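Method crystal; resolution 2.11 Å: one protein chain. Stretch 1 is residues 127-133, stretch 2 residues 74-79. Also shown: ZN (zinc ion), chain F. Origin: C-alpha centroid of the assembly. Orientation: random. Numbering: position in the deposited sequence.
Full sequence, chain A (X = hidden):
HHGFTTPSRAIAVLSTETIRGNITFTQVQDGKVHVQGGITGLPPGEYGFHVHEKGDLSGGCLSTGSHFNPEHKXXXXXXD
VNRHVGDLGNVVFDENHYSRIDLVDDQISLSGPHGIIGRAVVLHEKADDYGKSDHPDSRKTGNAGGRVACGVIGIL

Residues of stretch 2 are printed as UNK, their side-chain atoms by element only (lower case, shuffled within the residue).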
ATOM      1  N   ALA A 127      16.905 -10.750 -14.578  1.00 19.66           N
ATOM      2  CA  ALA A 127      15.841 -11.589 -15.104  1.00 21.08           C
ATOM      3  C   ALA A 127      15.477 -12.731 -14.157  1.00 21.77           C
ATOM      4  O   ALA A 127      16.315 -13.273 -13.461  1.00 23.20           O
ATOM      5  CB  ALA A 127      16.236 -12.154 -16.475  1.00 21.35           C
ATOM      6  N   ASP A 128      14.212 -13.075 -14.131  1.00 22.32           N
ATOM      7  CA  ASP A 128      13.734 -14.275 -13.435  1.00 24.16           C
ATOM      8  C   ASP A 128      14.048 -15.482 -14.351  1.00 23.22           C
ATOM      9  O   ASP A 128      13.648 -15.464 -15.510  1.00 22.24           O
ATOM     10  CB  ASP A 128      12.218 -14.111 -13.321  1.00 24.15           C
ATOM     11  CG  ASP A 128      11.535 -15.182 -12.452  1.00 27.20           C
ATOM     12  OD1 ASP A 128      10.444 -14.838 -11.926  1.00 22.73           O
ATOM     13  OD2 ASP A 128      12.040 -16.334 -12.315  1.00 25.73           O
ATOM     14  N   ASP A 129      14.699 -16.534 -13.826  1.00 24.38           N
ATOM     15  CA  ASP A 129      15.066 -17.714 -14.654  1.00 24.35           C
ATOM     16  C   ASP A 129      14.001 -18.838 -14.544  1.00 24.84           C
ATOM     17  O   ASP A 129      14.170 -19.971 -15.038  1.00 25.39           O
ATOM     18  CB  ASP A 129      16.462 -18.203 -14.241  1.00 24.14           C
ATOM     19  CG  ASP A 129      16.471 -18.883 -12.849  1.00 27.83           C
ATOM     20  OD1 ASP A 129      17.590 -19.070 -12.307  1.00 28.31           O
ATOM     21  OD2 ASP A 129      15.382 -19.218 -12.275  1.00 23.83           O
ATOM     22  N   TYR A 130      12.903 -18.493 -13.882  1.00 23.28           N
ATOM     23  CA  TYR A 130      11.656 -19.252 -13.820  1.00 22.99           C
ATOM     24  C   TYR A 130      11.827 -20.572 -13.087  1.00 25.88           C
ATOM     25  O   TYR A 130      11.007 -21.479 -13.261  1.00 25.40           O
ATOM     26  CB  TYR A 130      11.024 -19.471 -15.177  1.00 21.92           C
ATOM     27  CG  TYR A 130      10.839 -18.271 -16.052  1.00 22.55           C
ATOM     28  CD1 TYR A 130      10.061 -17.163 -15.633  1.00 20.99           C
ATOM     29  CD2 TYR A 130      11.420 -18.238 -17.341  1.00 21.99           C
ATOM     30  CE1 TYR A 130       9.865 -16.043 -16.482  1.00 21.82           C
ATOM     31  CE2 TYR A 130      11.284 -17.127 -18.150  1.00 24.50           C
ATOM     32  CZ  TYR A 130      10.486 -16.040 -17.731  1.00 25.64           C
ATOM     33  OH  TYR A 130      10.325 -14.968 -18.587  1.00 27.77           O
ATOM     34  N   GLY A 131      12.854 -20.662 -12.240  1.00 27.75           N
ATOM     35  CA  GLY A 131      13.132 -21.883 -11.462  1.00 30.71           C
ATOM     36  C   GLY A 131      13.736 -23.026 -12.301  1.00 33.07           C
ATOM     37  O   GLY A 131      13.740 -24.155 -11.881  1.00 32.92           O
ATOM     38  N   LYS A 132      14.259 -22.716 -13.480  1.00 35.22           N
ATOM     39  CA  LYS A 132      14.666 -23.730 -14.458  1.00 37.74           C
ATOM     40  C   LYS A 132      16.186 -23.907 -14.533  1.00 40.05           C
ATOM     41  O   LYS A 132      16.707 -24.813 -15.245  1.00 41.33           O
ATOM     42  CB  LYS A 132      14.134 -23.370 -15.835  1.00 36.90           C
ATOM     43  CG  LYS A 132      12.653 -23.279 -15.869  1.00 37.76           C
ATOM     44  CD  LYS A 132      12.174 -22.766 -17.209  1.00 43.83           C
ATOM     45  CE  LYS A 132      10.622 -22.844 -17.254  1.00 46.36           C
ATOM     46  NZ  LYS A 132      10.111 -21.644 -17.943  1.00 40.62           N
ATOM     47  N   SER A 133      16.907 -23.067 -13.796  1.00 40.71           N
ATOM     48  CA  SER A 133      18.343 -23.196 -13.774  1.00 41.62           C
ATOM     49  C   SER A 133      18.846 -24.009 -12.567  1.00 42.98           C
ATOM     50  O   SER A 133      18.088 -24.486 -11.722  1.00 41.15           O
ATOM     51  CB  SER A 133      18.999 -21.814 -13.779  1.00 41.32           C
ATOM     52  OG  SER A 133      19.199 -21.436 -12.435  1.00 38.63           O
ATOM     53  N   UNK A  74       6.689 -24.161  -5.526  1.00 26.13           N
ATOM     54  CA  UNK A  74       8.014 -23.721  -5.853  1.00 27.60           C
ATOM     55  C   UNK A  74       7.888 -22.517  -6.809  1.00 26.39           C
ATOM     56  O   UNK A  74       6.791 -22.254  -7.379  1.00 24.56           O
ATOM     57  o   UNK A  74       8.717 -27.189  -6.125  1.00 35.90           O
ATOM     58  c   UNK A  74       8.799 -24.831  -6.546  1.00 28.99           C
ATOM     59  o   UNK A  74       9.488 -26.007  -4.516  1.00 32.09           O
ATOM     60  c   UNK A  74       8.996 -26.098  -5.646  1.00 31.40           C
ATOM     61  N   UNK A  75       9.008 -21.851  -7.013  1.00 25.59           N
ATOM     62  CA  UNK A  75       9.052 -20.740  -7.927  1.00 25.62           C
ATOM     63  C   UNK A  75       8.912 -21.281  -9.304  1.00 25.70           C
ATOM     64  O   UNK A  75       9.559 -22.239  -9.641  1.00 27.56           O
ATOM     65  c   UNK A  75      10.397 -19.966  -7.803  1.00 24.43           C
ATOM     66  n   UNK A  75       9.773 -17.622  -8.455  1.00 22.66           N
ATOM     67  n   UNK A  75      10.807 -17.334 -10.320  1.00 24.55           N
ATOM     68  c   UNK A  75      10.470 -18.792  -8.709  1.00 21.69           C
ATOM     69  c   UNK A  75      11.138 -18.599  -9.873  1.00 21.95           C
ATOM     70  c   UNK A  75       9.988 -16.770  -9.450  1.00 23.57           C
ATOM     71  N   UNK A  76       8.127 -20.634 -10.152  1.00 25.47           N
ATOM     72  CA  UNK A  76       8.039 -21.100 -11.514  1.00 24.29           C
ATOM     73  C   UNK A  76       7.807 -19.993 -12.519  1.00 23.92           C
ATOM     74  O   UNK A  76       7.875 -18.815 -12.198  1.00 23.59           O
ATOM     75  N   UNK A  77       7.511 -20.417 -13.731  1.00 24.14           N
ATOM     76  CA  UNK A  77       7.012 -19.572 -14.805  1.00 23.90           C
ATOM     77  C   UNK A  77       5.521 -19.257 -14.585  1.00 22.90           C
ATOM     78  O   UNK A  77       4.744 -20.140 -14.150  1.00 21.99           O
ATOM     79  c   UNK A  77       6.867 -19.382 -17.356  1.00 23.88           C
ATOM     80  c   UNK A  77       7.191 -18.089 -19.132  1.00 22.65           C
ATOM     81  n   UNK A  77       5.882 -18.232 -18.965  1.00 24.80           N
ATOM     82  c   UNK A  77       5.661 -19.058 -17.886  1.00 23.75           C
ATOM     83  c   UNK A  77       7.241 -20.250 -16.160  1.00 22.86           C
ATOM     84  n   UNK A  77       7.806 -18.780 -18.179  1.00 28.36           N
ATOM     85  N   UNK A  78       5.092 -18.002 -14.885  1.00 22.29           N
ATOM     86  CA  UNK A  78       3.672 -17.677 -14.702  1.00 22.35           C
ATOM     87  C   UNK A  78       2.747 -18.629 -15.487  1.00 23.49           C
ATOM     88  O   UNK A  78       1.593 -18.762 -15.134  1.00 23.53           O
ATOM     89  c   UNK A  78       3.519 -16.257 -15.267  1.00 22.46           C
ATOM     90  c   UNK A  78       5.911 -16.846 -15.315  1.00 23.06           C
ATOM     91  c   UNK A  78       4.935 -15.779 -15.553  1.00 23.32           C
ATOM     92  N   UNK A  79       3.215 -19.244 -16.560  1.00 24.24           N
ATOM     93  CA  UNK A  79       2.382 -20.265 -17.246  1.00 27.80           C
ATOM     94  C   UNK A  79       2.392 -21.654 -16.577  1.00 27.61           C
ATOM     95  O   UNK A  79       1.610 -22.493 -16.932  1.00 28.87           O
ATOM     96  n   UNK A  79       3.152 -19.015 -20.609  1.00 31.89           N
ATOM     97  o   UNK A  79       1.455 -18.512 -19.247  1.00 41.06           O
ATOM     98  c   UNK A  79       2.414 -19.225 -19.538  1.00 32.72           C
ATOM     99  c   UNK A  79       2.770 -20.422 -18.715  1.00 26.65           C
TER
HETATM  100 ZN    ZN F 172       8.548 -16.978  -6.920  1.00 24.30          ZN
HETATM  101  O   HOH W   1       8.085 -15.895 -12.558  1.00 26.05           O

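Position 74 carries four side-chain atoms, two carbons and two oxygens. One carbon follows CA, and the second holds both oxygens. This is a short carboxylate. It touches nothing on stretch 1. The residue is D74.

Position 75 has six side-chain atoms: one carbon, then a five-membered ring of three carbons and two nitrogens. That ring is an imidazole. One nitrogen lies 2.1 Å from the ion ZN, and the other lies 2.5 Å from OD2 of D128. The residue is H75. Its ND1 binds the zinc, with three further ligand atoms elsewhere in the structure. Its NE2 donates a hydrogen bond to D128 OD2 at 2.5 Å, with a nearly straight angle of 164°. NE2 is also 3.0 Å from D128 OD1. The chi1 angle is t, and the CA-to-CB bond points toward stretch 1. G131 N lies at the ring edge, 3.6 Å from H75 CD2.

Position 76 has backbone atoms only, so it is G76. Its CA is 4.7 Å from the CA of Y130, the closest pair of CA atoms across the stretches. G76 CA makes a CA-H...O contact with Y130 O at 3.5 Å. G76 O sits at the edge of the Y130 ring, near its plane. G76 O also accepts from a water at 2.9 Å, and the same water donates to D128 OD1 at 2.7 Å, so it bridges the stretches.

Position 77 again shows one carbon and a five-membered ring of three carbons and two nitrogens. A ring nitrogen lies over one face of Y130, 3.7 Å from CG of that residue. The residue is H77, and the nitrogen is ND1. The pair is edge-to-face, with the edge of H77 toward the face of Y130. The centroids are 4.5 Å apart and the planes meet at 56°. K132 NZ also comes within 3.7 Å of H77 CB, as the end of the lysine side chain reaches nearer than its start.

Position 78 has three side-chain carbons that close a ring onto the backbone nitrogen. One of these carbons lies 4.2 Å from Y130 CD1, an apolar contact. The residue is P78, and the carbon is CD.

Position 79 has two side-chain carbons, the second carrying one oxygen and one nitrogen. This is an amide. The side chain touches nothing on stretch 1. The residue is N79.

The contact has two parts. At one, D128 OD2 holds H75 NE2 while also accepting from Y130 N at 2.8 Å. One carboxylate oxygen thus ties the zinc-binding imidazole to the start of a type I' turn, D129 to K132. At the other, Y130 packs against H77 and P78. G131 lies within the turn at positive phi, which favours glycine. An ideal CB there would clash with H75 O at 2.6 Å. The two stretches bury 310 Å² in total.

Stretch 2 74-79: DHGHPN
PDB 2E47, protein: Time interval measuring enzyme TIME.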